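Local coordinates for protein putative oxidoreductase (Magnetospirillum magnetotacticum, PDB 3C1A) that is a putative oxidoreductase with an NAD-binding Rossmann fold that probably uses a nicotinamide cofactor, its substrate being unknown, at residues A[84-87]-A[88-92]; A[56-60]-A[61-65]. All coordinates share one frame; numbering follows the deposited sequence.

Interaction 1 of 2, residues A[84-87]-A[88-92]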
# COMPACT_ATOMS: atom_id res chain seq x y z
N GLU A 84 11.47 -10.79 9.05
CA GLU A 84 12.80 -11.44 9.05
C GLU A 84 13.72 -10.83 7.98
O GLU A 84 14.89 -10.55 8.22
CB GLU A 84 12.64 -12.91 8.75
CG GLU A 84 13.91 -13.69 8.85
CD GLU A 84 13.78 -15.13 8.35
OE1 GLU A 84 12.73 -15.48 7.74
OE2 GLU A 84 14.73 -15.91 8.55
N ILE A 85 13.18 -10.64 6.80
CA ILE A 85 14.00 -10.14 5.68
C ILE A 85 14.33 -8.67 5.88
O ILE A 85 15.47 -8.24 5.63
CB ILE A 85 13.32 -10.35 4.33
CG1 ILE A 85 12.96 -11.83 4.14
CG2 ILE A 85 14.17 -9.86 3.19
CD1 ILE A 85 12.32 -12.08 2.80
N THR A 86 13.35 -7.90 6.36
CA THR A 86 13.56 -6.47 6.66
C THR A 86 14.61 -6.23 7.74
O THR A 86 15.47 -5.41 7.60
CB THR A 86 12.22 -5.77 7.05
OG1 THR A 86 11.24 -5.94 6.01
CG2 THR A 86 12.42 -4.31 7.32
N LEU A 87 14.50 -6.94 8.84
CA LEU A 87 15.52 -6.88 9.88
C LEU A 87 16.91 -7.21 9.37
O LEU A 87 17.86 -6.56 9.78
CB LEU A 87 15.13 -7.79 11.02
CG LEU A 87 13.93 -7.28 11.82
CD1 LEU A 87 13.37 -8.43 12.70
CD2 LEU A 87 14.32 -6.03 12.63
N ALA A 88 17.04 -8.19 8.46
CA ALA A 88 18.33 -8.57 7.87
C ALA A 88 18.86 -7.49 6.97
O ALA A 88 20.03 -7.19 6.99
CB ALA A 88 18.20 -9.85 7.08
N ALA A 89 17.97 -6.91 6.16
CA ALA A 89 18.35 -5.81 5.30
C ALA A 89 18.83 -4.58 6.08
O ALA A 89 19.87 -4.01 5.76
CB ALA A 89 17.18 -5.44 4.35
N ILE A 90 18.09 -4.21 7.13
CA ILE A 90 18.44 -3.08 8.01
C ILE A 90 19.80 -3.32 8.66
O ILE A 90 20.63 -2.41 8.69
CB ILE A 90 17.37 -2.88 9.13
CG1 ILE A 90 16.04 -2.36 8.54
CG2 ILE A 90 17.86 -1.87 10.16
CD1 ILE A 90 14.83 -2.45 9.49
N ALA A 91 19.98 -4.51 9.24
CA ALA A 91 21.23 -4.93 9.86
C ALA A 91 22.42 -4.77 8.89
O ALA A 91 23.55 -4.49 9.32
CB ALA A 91 21.12 -6.38 10.34
N SER A 92 22.16 -4.99 7.61
CA SER A 92 23.16 -4.81 6.55
C SER A 92 23.34 -3.39 6.04
O SER A 92 24.17 -3.17 5.15
CB SER A 92 22.83 -5.71 5.36
OG SER A 92 23.25 -7.04 5.62
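Thr86 and Ile90, one helical turn apart, meet through their side-chain ends on the buried side of helix 82-91. Thr86 CG2 lies 3.7 Å from Ile90 CD1. Thr86 holds CG2 anti to the backbone N (OG1 at chi1 -56°), which sets the methyl against Ile90 CD1 and keeps OG1 beside the N, where it hydrogen-bonds to the carbonyl of His82. Ile90 CG1 also lies against the preceding turn, 3.2 Å from Thr86 O. That oxygen accepts the straightest of the four i to i+4 bonds: Ile90 N is 2.9 Å from Thr86 O, at an N-H...O angle of 170°. Next to it, Ala89 N is 2.9 Å from Ile85 O. Helix 106-119 packs here, with Val112 on Thr86 and Ala115 on Ile90.

The bond from Ala88 N to Glu84 O is longer, 3.2 Å, and more bent. Ala88 itself packs against Trp61. The open side belongs to Ala91 and Glu84. Ala91 is exposed, and its CB meets Leu87 O across this turn. Glu84 is exposed too; its side chain touches Trp61.

These bonds lie within helix 82-91, the crossover helix of a beta-alpha-beta unit, strand 72-76, helix 82-91 and strand 95-99, in the Rossmann fold.

Interaction 2 of 2, residues A[56-60]-A[61-65]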
# COMPACT_ATOMS: atom_id res chain seq x y z
N VAL A 56 22.27 -10.61 -11.07
CA VAL A 56 22.62 -11.90 -10.46
C VAL A 56 21.39 -12.62 -9.92
O VAL A 56 20.64 -12.07 -9.09
CB VAL A 56 23.59 -11.71 -9.26
CG1 VAL A 56 23.97 -13.05 -8.69
CG2 VAL A 56 24.81 -10.91 -9.63
N ILE A 57 21.22 -13.88 -10.32
CA ILE A 57 20.13 -14.72 -9.80
C ILE A 57 20.54 -15.46 -8.53
O ILE A 57 21.54 -16.19 -8.50
CB ILE A 57 19.65 -15.73 -10.86
CG1 ILE A 57 19.26 -15.00 -12.14
CG2 ILE A 57 18.50 -16.60 -10.29
CD1 ILE A 57 18.13 -14.02 -11.98
N GLU A 58 19.77 -15.24 -7.48
CA GLU A 58 20.00 -15.87 -6.20
C GLU A 58 18.86 -16.78 -5.81
O GLU A 58 17.69 -16.43 -5.93
CB GLU A 58 20.23 -14.83 -5.10
CG GLU A 58 21.34 -13.81 -5.38
CD GLU A 58 22.76 -14.38 -5.34
OE1 GLU A 58 22.95 -15.62 -5.31
OE2 GLU A 58 23.70 -13.56 -5.38
N SER A 59 19.20 -17.94 -5.29
CA SER A 59 18.22 -18.80 -4.70
C SER A 59 18.03 -18.38 -3.24
O SER A 59 16.91 -18.46 -2.71
CB SER A 59 18.67 -20.25 -4.81
OG SER A 59 19.62 -20.53 -3.81
N ASP A 60 19.10 -17.90 -2.59
CA ASP A 60 19.07 -17.52 -1.17
C ASP A 60 18.97 -16.02 -0.99
O ASP A 60 19.86 -15.30 -1.44
CB ASP A 60 20.35 -18.03 -0.50
CG ASP A 60 20.26 -18.08 1.02
OD1 ASP A 60 19.56 -17.24 1.65
OD2 ASP A 60 20.93 -18.97 1.57
N TRP A 61 17.89 -15.54 -0.32
CA TRP A 61 17.69 -14.11 -0.11
C TRP A 61 18.86 -13.49 0.64
O TRP A 61 19.15 -12.31 0.43
CB TRP A 61 16.34 -13.77 0.58
CG TRP A 61 16.14 -14.32 1.98
CD1 TRP A 61 15.53 -15.46 2.29
CD2 TRP A 61 16.54 -13.73 3.24
NE1 TRP A 61 15.54 -15.67 3.66
CE2 TRP A 61 16.14 -14.60 4.26
CE3 TRP A 61 17.19 -12.55 3.59
CZ2 TRP A 61 16.38 -14.35 5.60
CZ3 TRP A 61 17.43 -12.29 4.90
CH2 TRP A 61 17.01 -13.18 5.91
N ARG A 62 19.50 -14.26 1.52
CA ARG A 62 20.64 -13.77 2.29
C ARG A 62 21.77 -13.23 1.41
O ARG A 62 22.49 -12.30 1.82
CB ARG A 62 21.17 -14.84 3.22
CG ARG A 62 20.21 -15.14 4.33
CD ARG A 62 20.67 -16.30 5.19
NE ARG A 62 19.65 -16.66 6.17
CZ ARG A 62 18.54 -17.34 5.89
NH1 ARG A 62 18.27 -17.75 4.65
NH2 ARG A 62 17.67 -17.61 6.86
N SER A 63 21.96 -13.81 0.23
CA SER A 63 22.98 -13.32 -0.69
C SER A 63 22.65 -11.96 -1.27
O SER A 63 23.55 -11.22 -1.73
CB SER A 63 23.21 -14.32 -1.82
OG SER A 63 23.57 -15.59 -1.29
N VAL A 64 21.37 -11.61 -1.31
CA VAL A 64 21.00 -10.27 -1.76
C VAL A 64 21.41 -9.23 -0.73
O VAL A 64 22.00 -8.22 -1.09
CB VAL A 64 19.51 -10.17 -2.09
CG1 VAL A 64 19.11 -8.70 -2.29
CG2 VAL A 64 19.24 -10.99 -3.35
N VAL A 65 21.15 -9.50 0.55
CA VAL A 65 21.49 -8.53 1.61
C VAL A 65 22.98 -8.49 1.98
O VAL A 65 23.46 -7.52 2.57
CB VAL A 65 20.62 -8.70 2.92
CG1 VAL A 65 19.09 -8.89 2.61
CG2 VAL A 65 21.12 -9.81 3.80
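Asp60 OD1 sits at the edge of the Arg62 guanidinium, in its plane, and over one face of the Trp61 ring. Trp61 CZ2 lies 3.7 Å above the guanidinium plane, over its centre. Arg62 CG in turn packs on a face of the indole, offset toward the rim. Asp60 precedes the turn into the short helix 62-65 and makes a capping bond there with its side chain. This helix follows edge strand 56-58 of the Rossmann sheet.

The capping bond runs from Arg62 N to Asp60 OD1, 3.0 Å, and meets the oxygen from above the carboxylate plane. Asp60 reaches it with CG anti to its backbone N (chi1 -163°). The same oxygen takes a weak bond from Arg62 NH1, at 3.3 Å from Asp60 OD1, as part of a salt bridge. One carboxylate oxygen thus serves both the backbone and the side chain of Arg62. Its negative charge would probably be stabilised by the dipole of the helix that starts here. With an alanine at Asp60, Arg62 N is likely to lose its cap and the guanidinium its acidic mate, leaving it freer to turn.

The backbone adds a further bond, from Ser63 N to Asp60 O at 3.1 Å. Val64 packs on strands 35-42 and 11-17. Its CG2 lies 4.1 Å from Glu58 CG. Glu58 bends at chi2 (-70°) and lays its carboxylate beside Ser63, while OE2 forms a salt bridge with Arg39. The close approach there is Glu58 CD to Ser63 CB, 3.5 Å.

Interaction 2 comes first along the chain and interaction 1 follows, with strand 72-76 between them. Both belong to the Rossmann-fold part of the chain. Their centres are about 13 Å apart, and the two touch. Trp61 bridges them: its ring reaches helix 82-91, with Trp61 CZ3 3.4 Å from Ala88 CB. Ser92, just past helix 82-91, hydrogen-bonds through OG to Val65 O at the end of helix 62-65. Glu84 and Arg62 form only a long, weak ion pair. Strand 56-58 is at one edge of the six-stranded parallel sheet, while helix 82-91 connects two strands further across it. The contacts thus join the edge of the sheet to a crossover helix.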